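Local coordinates for protein LYND (Lyngbya aestuarii, PDB 4V1T) that probably acts as a YcaO-type, ATP-dependent cyclodehydratase that turns side chains of a precursor peptide into azoline heterocycles, at residues 66-69 with 70-74; 128-131 with 132-136; 506-509 with 510-513. One frame throughout, in Å; residues are numbered along the deposited sequence.

Interaction 1: 66-69 with 70-74; sequences EYID and YVLER
Ile68 and Leu72 form the apolar part of this contact, four residues apart on one helix. They lie side by side and point the same way. Ile68 CG2 meets Leu72 CD1 at 4.1 Å. CG2 reaches this place because it stands anti to the Ile68 backbone N (CG1 has chi1 -62°). Leu72 also folds back over the preceding turn, and its CG sits 3.3 Å from Ile68 O. Val71 does the same one residue earlier: its CG2 is 3.3 Å from Tyr67 O. Both branched side chains therefore cover carbonyl oxygens of the previous turn.

The backbone supplies the hydrogen bonds, all of the i to i+4 kind. Tyr70 N binds Glu66 O at 3.1 Å. Val71 N binds Tyr67 O at 3.0 Å, and Leu72 N binds Ile68 O at the same length. Glu73 N closes the series on Asp69 O, with an N-H...O angle of 153°. These bonds satisfy four successive carbonyls, as in a regular alpha-helix.

Charge enters through Asp69 and Glu73. Their carboxylates stay apart, with Asp69 OD2 6.2 Å from Glu73 OE2. The like charges would probably disfavour a closer approach.

The segments belong to helix 65-78 of the winged helix-turn-helix region. Tyr67, Tyr70, Val71 and Arg74 touch the chain of another protein, and Arg74 NE pairs with an acidic side chain of that other chain in a salt bridge; this is probably as in the winged-helix precursor-recognition domains of related enzymes. Within its own chain the helix packs on two others: Ile68 and Leu72 press on Leu52 of helix 52-58, and Val71 packs on Leu38, Tyr39 and Ile42 of helix 37-42.

Interaction 2: 128-131 with 132-136; sequences AALT and TALRD
Ala133 N donates to Ala129 O at 2.8 Å, the shortest hydrogen bond between 128-131 and 132-136. Its N-H...O angle is 158°. Three more i to i+4 bonds run beside it. Thr132 N binds Ala128 O at 3.0 Å. Leu134 N binds Leu130 O and Arg135 N binds Thr131 O, both at 2.9 Å. Four consecutive i to i+4 bonds mark this part of the chain as an alpha-helix.

The apolar link is between Leu130 and Leu134. Leu130 CG faces Leu134 CD1 at 4.1 Å, and the two side chains cross at a slant. The torsions differ: Leu130 carries CG anti to its backbone N (chi1 179°), while Leu134 carries CG beside the N. This brings Leu134 CG back over the turn, 3.4 Å from Leu130 O. That oxygen is thus bonded by Leu134 N and partly covered by the same residue's carbons. Ala133 CB, small and buried, also rests 3.4 Å from Leu130 O.

The threonine hydroxyls lie on the backbone-N side of their residues. Thr131 OG1 is hydrogen-bonded to Val127 O, one turn earlier. Thr132 OG1 lies 3.0 Å from Ala128 O.

One face of the helix is buried, while Thr132 and Arg135 are exposed. Leu130, Thr131 and Leu134 meet Leu116 of strand 114-118, and Thr131 and Leu134 also touch Val141 of strand 141-142. Ala129, Ala133 and Leu134 contact helix 250-275. Helix 124-135 is the connection between the parallel strands 114-118 and 141-142. This pattern, with the leucines turned onto the sheet, is that of a beta-alpha-beta unit.

Interaction 3: 506-509 with 510-513; sequences YLPT and ALCY
Leu507 and Cys512 meet at the apolar centre. Leu507 CB is 3.9 Å from Cys512 SG, and at both residues CB points toward the other segment. Leu511 adds to this centre. Its CD1 touches Leu507 CD2 at 4.2 Å and Pro508 CG at 4.0 Å. The proline ring and the leucine lie side by side and point the same way. Leu511 CD1 is thus shared by two partners. Cys456 of helix 454-457 lies against both Leu507 and Leu511.

Further out, Thr509 CG2 packs on Tyr513 CD2 at 3.8 Å. CG2 stands anti to the Thr509 backbone N, with OG1 beside that N (chi1 -54°). OG1 is hydrogen-bonded to Thr494 OG1 of strand 491-498.

The polar edge is backbone. Leu511 N binds Pro508 O at 3.0 Å, with the donor 51° above the carbonyl plane. Thr509 O accepts twice: from Cys512 N at 3.1 Å, and weakly from Tyr513 N at 3.4 Å. The Cys512 donor stands far above the carbonyl plane, at 67°. The Tyr513 ring approaches the same oxygen obliquely.

Here strand 503-508 of the YcaO family region ends. Two overlapping type I turns, 508-511 and 509-512, follow it as a short, weakly bonded helical turn. Leu507, Pro508, Leu511 and Cys512 join the strand end to this turn through apolar contacts. Every touching residue is buried, so the turn carbonyls need partners from within the protein. Pro508 O and Thr509 O find them three residues on, in donors lying well above the carbonyl planes, and Tyr513 N adds a weak i to i+4 bond.

The three contacts are separate local units in series along the chain, and none touches another. Interaction 1 lies in the winged helix-turn-helix region and interaction 3 in the YcaO region, on opposite sides of the chain's centre, with their own centres about 74 Å apart. Interaction 2 lies about 43 Å from interaction 1 and about 55 Å from interaction 3, centre to centre. Along the chain, the zinc site of Cys203, Cys206, Cys311 and Cys314 falls between interactions 2 and 3. The ADP pocket draws on residues between 344 and 640. Interaction 3 falls within that span in sequence only, which does not place it at the nucleotide. Interactions 1 and 2 precede it.

Interaction 1: 66-69 with 70-74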
ATOM      1  N   GLU B  66      31.247 -38.553 -21.228  1.00 61.70           N
ATOM      2  CA  GLU B  66      30.219 -37.929 -22.055  1.00 63.15           C
ATOM      3  C   GLU B  66      28.923 -37.715 -21.291  1.00 68.59           C
ATOM      4  O   GLU B  66      28.185 -36.777 -21.585  1.00 62.56           O
ATOM      5  CB  GLU B  66      29.955 -38.759 -23.312  1.00 70.89           C
ATOM      6  CG  GLU B  66      30.753 -38.281 -24.516  1.00 89.38           C
ATOM      7  CD  GLU B  66      30.519 -39.124 -25.758  1.00106.01           C
ATOM      8  OE1 GLU B  66      30.462 -40.370 -25.643  1.00111.49           O
ATOM      9  OE2 GLU B  66      30.394 -38.536 -26.855  1.00119.75           O
ATOM     10  N   TYR B  67      28.646 -38.582 -20.315  1.00 61.59           N
ATOM     11  CA  TYR B  67      27.506 -38.396 -19.435  1.00 55.29           C
ATOM     12  C   TYR B  67      27.750 -37.203 -18.523  1.00 56.13           C
ATOM     13  O   TYR B  67      26.877 -36.352 -18.360  1.00 50.52           O
ATOM     14  CB  TYR B  67      27.234 -39.648 -18.594  1.00 59.62           C
ATOM     15  CG  TYR B  67      26.484 -40.751 -19.319  1.00 66.85           C
ATOM     16  CD1 TYR B  67      26.332 -40.738 -20.707  1.00 61.56           C
ATOM     17  CD2 TYR B  67      25.936 -41.813 -18.615  1.00 65.25           C
ATOM     18  CE1 TYR B  67      25.651 -41.747 -21.363  1.00 67.23           C
ATOM     19  CE2 TYR B  67      25.246 -42.822 -19.263  1.00 60.83           C
ATOM     20  CZ  TYR B  67      25.111 -42.788 -20.639  1.00 67.31           C
ATOM     21  OH  TYR B  67      24.434 -43.798 -21.294  1.00 67.78           O
ATOM     22  N   ILE B  68      28.940 -37.146 -17.939  1.00 61.45           N
ATOM     23  CA  ILE B  68      29.326 -36.020 -17.091  1.00 57.39           C
ATOM     24  C   ILE B  68      29.194 -34.709 -17.864  1.00 52.56           C
ATOM     25  O   ILE B  68      28.634 -33.735 -17.362  1.00 50.34           O
ATOM     26  CB  ILE B  68      30.763 -36.181 -16.560  1.00 53.09           C
ATOM     27  CG1 ILE B  68      30.849 -37.435 -15.685  1.00 64.63           C
ATOM     28  CG2 ILE B  68      31.191 -34.941 -15.780  1.00 57.44           C
ATOM     29  CD1 ILE B  68      32.227 -37.752 -15.150  1.00 60.64           C
ATOM     30  N   ASP B  69      29.693 -34.697 -19.095  1.00 59.18           N
ATOM     31  CA  ASP B  69      29.563 -33.532 -19.970  1.00 62.42           C
ATOM     32  C   ASP B  69      28.107 -33.099 -20.143  1.00 60.26           C
ATOM     33  O   ASP B  69      27.774 -31.936 -19.950  1.00 60.40           O
ATOM     34  CB  ASP B  69      30.186 -33.824 -21.339  1.00 61.01           C
ATOM     35  CG  ASP B  69      31.696 -33.961 -21.276  1.00 78.44           C
ATOM     36  OD1 ASP B  69      32.300 -33.527 -20.266  1.00 73.15           O
ATOM     37  OD2 ASP B  69      32.279 -34.490 -22.245  1.00 86.27           O
ATOM     38  N   TYR B  70      27.244 -34.041 -20.495  1.00 66.27           N
ATOM     39  CA  TYR B  70      25.831 -33.742 -20.693  1.00 60.45           C
ATOM     40  C   TYR B  70      25.185 -33.168 -19.430  1.00 60.92           C
ATOM     41  O   TYR B  70      24.344 -32.274 -19.508  1.00 60.41           O
ATOM     42  CB  TYR B  70      25.090 -35.003 -21.107  1.00 65.59           C
ATOM     43  CG  TYR B  70      23.614 -34.792 -21.361  1.00 80.81           C
ATOM     44  CD1 TYR B  70      23.168 -34.163 -22.521  1.00 91.42           C
ATOM     45  CD2 TYR B  70      22.663 -35.230 -20.445  1.00 68.23           C
ATOM     46  CE1 TYR B  70      21.817 -33.977 -22.757  1.00 86.57           C
ATOM     47  CE2 TYR B  70      21.311 -35.055 -20.676  1.00 68.78           C
ATOM     48  CZ  TYR B  70      20.893 -34.432 -21.830  1.00 81.16           C
ATOM     49  OH  TYR B  70      19.546 -34.262 -22.038  1.00 90.54           O
ATOM     50  N   VAL B  71      25.564 -33.693 -18.270  1.00 53.87           N
ATOM     51  CA  VAL B  71      25.016 -33.206 -17.006  1.00 51.03           C
ATOM     52  C   VAL B  71      25.413 -31.749 -16.764  1.00 52.54           C
ATOM     53  O   VAL B  71      24.582 -30.925 -16.394  1.00 46.09           O
ATOM     54  CB  VAL B  71      25.483 -34.078 -15.820  1.00 56.37           C
ATOM     55  CG1 VAL B  71      25.168 -33.416 -14.484  1.00 52.38           C
ATOM     56  CG2 VAL B  71      24.823 -35.441 -15.879  1.00 52.68           C
ATOM     57  N   LEU B  72      26.688 -31.440 -16.972  1.00 56.97           N
ATOM     58  CA  LEU B  72      27.185 -30.086 -16.741  1.00 62.29           C
ATOM     59  C   LEU B  72      26.592 -29.101 -17.736  1.00 69.11           C
ATOM     60  O   LEU B  72      26.336 -27.953 -17.375  1.00 60.17           O
ATOM     61  CB  LEU B  72      28.711 -30.048 -16.809  1.00 52.35           C
ATOM     62  CG  LEU B  72      29.435 -30.957 -15.805  1.00 52.43           C
ATOM     63  CD1 LEU B  72      30.939 -30.812 -15.938  1.00 59.42           C
ATOM     64  CD2 LEU B  72      28.992 -30.703 -14.369  1.00 49.03           C
ATOM     65  N   GLU B  73      26.352 -29.543 -18.968  1.00 61.54           N
ATOM     66  CA  GLU B  73      25.778 -28.651 -19.964  1.00 64.08           C
ATOM     67  C   GLU B  73      24.411 -28.244 -19.539  1.00 59.29           C
ATOM     68  O   GLU B  73      24.015 -27.113 -19.686  1.00 62.22           O
ATOM     69  CB  GLU B  73      25.683 -29.301 -21.335  1.00 64.11           C
ATOM     70  CG  GLU B  73      27.011 -29.815 -21.837  1.00 82.90           C
ATOM     71  CD  GLU B  73      27.360 -29.382 -23.247  1.00 98.57           C
ATOM     72  OE1 GLU B  73      26.666 -28.504 -23.798  1.00119.08           O
ATOM     73  OE2 GLU B  73      28.341 -29.922 -23.806  1.00 90.49           O
ATOM     74  N   ARG B  74      23.678 -29.200 -19.027  1.00 53.34           N
ATOM     75  CA  ARG B  74      22.343 -28.936 -18.582  1.00 60.40           C
ATOM     76  C   ARG B  74      22.342 -27.960 -17.419  1.00 61.32           C
ATOM     77  O   ARG B  74      21.554 -27.039 -17.389  1.00 70.11           O
ATOM     78  CB  ARG B  74      21.683 -30.227 -18.142  1.00 64.79           C
ATOM     79  CG  ARG B  74      20.416 -30.544 -18.877  1.00 69.09           C
ATOM     80  CD  ARG B  74      19.826 -31.827 -18.366  1.00 66.31           C
ATOM     81  NE  ARG B  74      18.475 -31.592 -17.945  1.00 71.55           N
ATOM     82  CZ  ARG B  74      17.464 -31.483 -18.772  1.00 78.09           C
ATOM     83  NH1 ARG B  74      17.656 -31.595 -20.065  1.00 77.40           N
ATOM     84  NH2 ARG B  74      16.261 -31.263 -18.301  1.00 88.77           N
TER

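Interaction 2: 128-131 with 132-136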
ATOM      1  N   ALA B 128      38.057   8.784   4.504  1.00 49.97           N
ATOM      2  CA  ALA B 128      39.001   7.695   4.723  1.00 45.47           C
ATOM      3  C   ALA B 128      38.290   6.422   5.185  1.00 46.59           C
ATOM      4  O   ALA B 128      38.691   5.323   4.829  1.00 59.83           O
ATOM      5  CB  ALA B 128      40.052   8.112   5.742  1.00 56.55           C
ATOM      6  N   ALA B 129      37.229   6.579   5.967  1.00 48.15           N
ATOM      7  CA  ALA B 129      36.460   5.440   6.458  1.00 49.78           C
ATOM      8  C   ALA B 129      35.753   4.715   5.316  1.00 49.21           C
ATOM      9  O   ALA B 129      35.755   3.481   5.262  1.00 53.93           O
ATOM     10  CB  ALA B 129      35.444   5.887   7.498  1.00 51.73           C
ATOM     11  N   LEU B 130      35.139   5.480   4.417  1.00 43.06           N
ATOM     12  CA  LEU B 130      34.483   4.895   3.257  1.00 45.07           C
ATOM     13  C   LEU B 130      35.509   4.180   2.397  1.00 35.98           C
ATOM     14  O   LEU B 130      35.226   3.126   1.854  1.00 39.74           O
ATOM     15  CB  LEU B 130      33.751   5.954   2.431  1.00 39.64           C
ATOM     16  CG  LEU B 130      33.037   5.445   1.169  1.00 34.30           C
ATOM     17  CD1 LEU B 130      32.041   4.338   1.507  1.00 39.78           C
ATOM     18  CD2 LEU B 130      32.325   6.573   0.454  1.00 48.21           C
ATOM     19  N   THR B 131      36.698   4.774   2.288  1.00 36.48           N
ATOM     20  CA  THR B 131      37.799   4.190   1.524  1.00 52.88           C
ATOM     21  C   THR B 131      38.145   2.824   2.095  1.00 54.54           C
ATOM     22  O   THR B 131      38.304   1.850   1.356  1.00 45.13           O
ATOM     23  CB  THR B 131      39.050   5.104   1.535  1.00 51.59           C
ATOM     24  OG1 THR B 131      38.749   6.348   0.887  1.00 63.80           O
ATOM     25  CG2 THR B 131      40.232   4.438   0.834  1.00 48.38           C
ATOM     26  N   THR B 132      38.241   2.757   3.417  1.00 59.21           N
ATOM     27  CA  THR B 132      38.507   1.507   4.105  1.00 48.44           C
ATOM     28  C   THR B 132      37.377   0.504   3.874  1.00 47.16           C
ATOM     29  O   THR B 132      37.614  -0.676   3.593  1.00 43.33           O
ATOM     30  CB  THR B 132      38.698   1.749   5.613  1.00 49.78           C
ATOM     31  OG1 THR B 132      39.774   2.667   5.793  1.00 56.43           O
ATOM     32  CG2 THR B 132      39.025   0.449   6.357  1.00 46.46           C
ATOM     33  N   ALA B 133      36.145   0.980   3.962  1.00 50.84           N
ATOM     34  CA  ALA B 133      34.996   0.124   3.748  1.00 49.68           C
ATOM     35  C   ALA B 133      35.039  -0.496   2.357  1.00 48.84           C
ATOM     36  O   ALA B 133      34.777  -1.690   2.190  1.00 39.98           O
ATOM     37  CB  ALA B 133      33.720   0.911   3.931  1.00 52.46           C
ATOM     38  N   LEU B 134      35.369   0.312   1.359  1.00 49.40           N
ATOM     39  CA  LEU B 134      35.452  -0.168  -0.014  1.00 47.19           C
ATOM     40  C   LEU B 134      36.593  -1.169  -0.193  1.00 45.15           C
ATOM     41  O   LEU B 134      36.450  -2.180  -0.894  1.00 41.25           O
ATOM     42  CB  LEU B 134      35.628   1.005  -0.980  1.00 45.06           C
ATOM     43  CG  LEU B 134      34.368   1.844  -1.208  1.00 43.57           C
ATOM     44  CD1 LEU B 134      34.698   3.217  -1.787  1.00 39.13           C
ATOM     45  CD2 LEU B 134      33.413   1.099  -2.111  1.00 39.62           C
ATOM     46  N   ARG B 135      37.722  -0.877   0.439  1.00 45.91           N
ATOM     47  CA  ARG B 135      38.905  -1.721   0.338  1.00 43.83           C
ATOM     48  C   ARG B 135      38.657  -3.111   0.918  1.00 51.74           C
ATOM     49  O   ARG B 135      39.200  -4.095   0.444  1.00 43.18           O
ATOM     50  CB  ARG B 135      40.082  -1.053   1.050  1.00 45.66           C
ATOM     51  CG  ARG B 135      41.398  -1.803   0.946  1.00 58.66           C
ATOM     52  CD  ARG B 135      42.510  -0.983   1.578  1.00 68.24           C
ATOM     53  NE  ARG B 135      43.814  -1.633   1.478  1.00 96.58           N
ATOM     54  CZ  ARG B 135      44.970  -1.061   1.811  1.00113.80           C
ATOM     55  NH1 ARG B 135      45.002   0.183   2.273  1.00111.66           N
ATOM     56  NH2 ARG B 135      46.105  -1.734   1.685  1.00128.10           N
ATOM     57  N   ASP B 136      37.830  -3.185   1.945  1.00 48.08           N
ATOM     58  CA  ASP B 136      37.534  -4.455   2.593  1.00 48.15           C
ATOM     59  C   ASP B 136      36.673  -5.361   1.702  1.00 51.42           C
ATOM     60  O   ASP B 136      36.586  -6.558   1.937  1.00 51.03           O
ATOM     61  CB  ASP B 136      36.842  -4.210   3.941  1.00 42.81           C
ATOM     62  CG  ASP B 136      37.769  -3.589   4.969  1.00 60.47           C
ATOM     63  OD1 ASP B 136      39.001  -3.649   4.777  1.00 63.96           O
ATOM     64  OD2 ASP B 136      37.274  -3.047   5.980  1.00 67.59           O
TER

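Interaction 3: 506-509 with 510-513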
ATOM      1  N   TYR B 506      -5.027  35.177 -26.010  1.00 50.11           N
ATOM      2  CA  TYR B 506      -3.979  35.529 -25.058  1.00 52.81           C
ATOM      3  C   TYR B 506      -4.532  36.113 -23.763  1.00 56.69           C
ATOM      4  O   TYR B 506      -5.354  37.036 -23.780  1.00 53.75           O
ATOM      5  CB  TYR B 506      -3.012  36.534 -25.679  1.00 52.76           C
ATOM      6  CG  TYR B 506      -2.152  35.955 -26.763  1.00 56.60           C
ATOM      7  CD1 TYR B 506      -0.978  35.274 -26.459  1.00 56.06           C
ATOM      8  CD2 TYR B 506      -2.508  36.087 -28.095  1.00 64.09           C
ATOM      9  CE1 TYR B 506      -0.183  34.738 -27.456  1.00 48.76           C
ATOM     10  CE2 TYR B 506      -1.723  35.556 -29.102  1.00 70.23           C
ATOM     11  CZ  TYR B 506      -0.565  34.881 -28.782  1.00 67.70           C
ATOM     12  OH  TYR B 506       0.206  34.358 -29.795  1.00 69.11           O
ATOM     13  N   LEU B 507      -4.065  35.559 -22.648  1.00 50.18           N
ATOM     14  CA  LEU B 507      -4.315  36.113 -21.328  1.00 57.31           C
ATOM     15  C   LEU B 507      -2.985  36.487 -20.698  1.00 47.49           C
ATOM     16  O   LEU B 507      -1.954  35.903 -21.039  1.00 44.35           O
ATOM     17  CB  LEU B 507      -5.042  35.109 -20.427  1.00 58.76           C
ATOM     18  CG  LEU B 507      -6.555  34.998 -20.603  1.00 64.91           C
ATOM     19  CD1 LEU B 507      -6.870  34.019 -21.702  1.00 73.33           C
ATOM     20  CD2 LEU B 507      -7.219  34.555 -19.316  1.00 75.74           C
ATOM     21  N   PRO B 508      -3.002  37.450 -19.749  1.00 45.63           N
ATOM     22  CA  PRO B 508      -1.758  37.708 -19.017  1.00 53.51           C
ATOM     23  C   PRO B 508      -1.270  36.442 -18.297  1.00 49.69           C
ATOM     24  O   PRO B 508      -2.071  35.705 -17.738  1.00 43.81           O
ATOM     25  CB  PRO B 508      -2.133  38.831 -18.038  1.00 56.99           C
ATOM     26  CG  PRO B 508      -3.623  38.898 -18.038  1.00 72.64           C
ATOM     27  CD  PRO B 508      -4.087  38.360 -19.349  1.00 50.03           C
ATOM     28  N   THR B 509       0.034  36.199 -18.340  1.00 46.26           N
ATOM     29  CA  THR B 509       0.634  35.034 -17.712  1.00 51.60           C
ATOM     30  C   THR B 509       0.289  34.987 -16.229  1.00 49.24           C
ATOM     31  O   THR B 509       0.182  33.908 -15.641  1.00 41.34           O
ATOM     32  CB  THR B 509       2.167  35.037 -17.906  1.00 49.61           C
ATOM     33  OG1 THR B 509       2.475  35.147 -19.305  1.00 50.66           O
ATOM     34  CG2 THR B 509       2.787  33.767 -17.381  1.00 50.99           C
ATOM     35  N   ALA B 510       0.088  36.158 -15.634  1.00 44.55           N
ATOM     36  CA  ALA B 510      -0.205  36.261 -14.206  1.00 41.40           C
ATOM     37  C   ALA B 510      -1.521  35.580 -13.831  1.00 42.72           C
ATOM     38  O   ALA B 510      -1.722  35.204 -12.675  1.00 48.11           O
ATOM     39  CB  ALA B 510      -0.226  37.722 -13.785  1.00 43.44           C
ATOM     40  N   LEU B 511      -2.419  35.443 -14.803  1.00 39.72           N
ATOM     41  CA  LEU B 511      -3.703  34.777 -14.577  1.00 44.90           C
ATOM     42  C   LEU B 511      -3.648  33.265 -14.813  1.00 46.88           C
ATOM     43  O   LEU B 511      -4.470  32.524 -14.283  1.00 53.70           O
ATOM     44  CB  LEU B 511      -4.780  35.377 -15.483  1.00 42.18           C
ATOM     45  CG  LEU B 511      -5.518  36.616 -14.967  1.00 50.70           C
ATOM     46  CD1 LEU B 511      -6.508  37.074 -16.014  1.00 54.01           C
ATOM     47  CD2 LEU B 511      -6.242  36.335 -13.658  1.00 61.74           C
ATOM     48  N   CYS B 512      -2.678  32.827 -15.608  1.00 46.93           N
ATOM     49  CA  CYS B 512      -2.626  31.452 -16.095  1.00 45.89           C
ATOM     50  C   CYS B 512      -1.880  30.493 -15.167  1.00 41.50           C
ATOM     51  O   CYS B 512      -2.070  29.289 -15.258  1.00 45.22           O
ATOM     52  CB  CYS B 512      -1.972  31.427 -17.477  1.00 50.57           C
ATOM     53  SG  CYS B 512      -2.880  32.357 -18.736  1.00 48.33           S
ATOM     54  N   TYR B 513      -1.035  31.022 -14.292  1.00 43.04           N
ATOM     55  CA  TYR B 513      -0.229  30.196 -13.401  1.00 43.39           C
ATOM     56  C   TYR B 513      -0.151  30.793 -12.006  1.00 51.16           C
ATOM     57  O   TYR B 513      -0.297  32.003 -11.829  1.00 50.73           O
ATOM     58  CB  TYR B 513       1.174  30.033 -13.971  1.00 46.62           C
ATOM     59  CG  TYR B 513       1.182  29.493 -15.379  1.00 55.67           C
ATOM     60  CD1 TYR B 513       1.063  28.123 -15.621  1.00 54.95           C
ATOM     61  CD2 TYR B 513       1.296  30.350 -16.472  1.00 46.12           C
ATOM     62  CE1 TYR B 513       1.065  27.623 -16.908  1.00 50.44           C
ATOM     63  CE2 TYR B 513       1.304  29.859 -17.762  1.00 46.62           C
ATOM     64  CZ  TYR B 513       1.184  28.496 -17.973  1.00 48.83           C
ATOM     65  OH  TYR B 513       1.186  27.998 -19.246  1.00 44.94           O
TER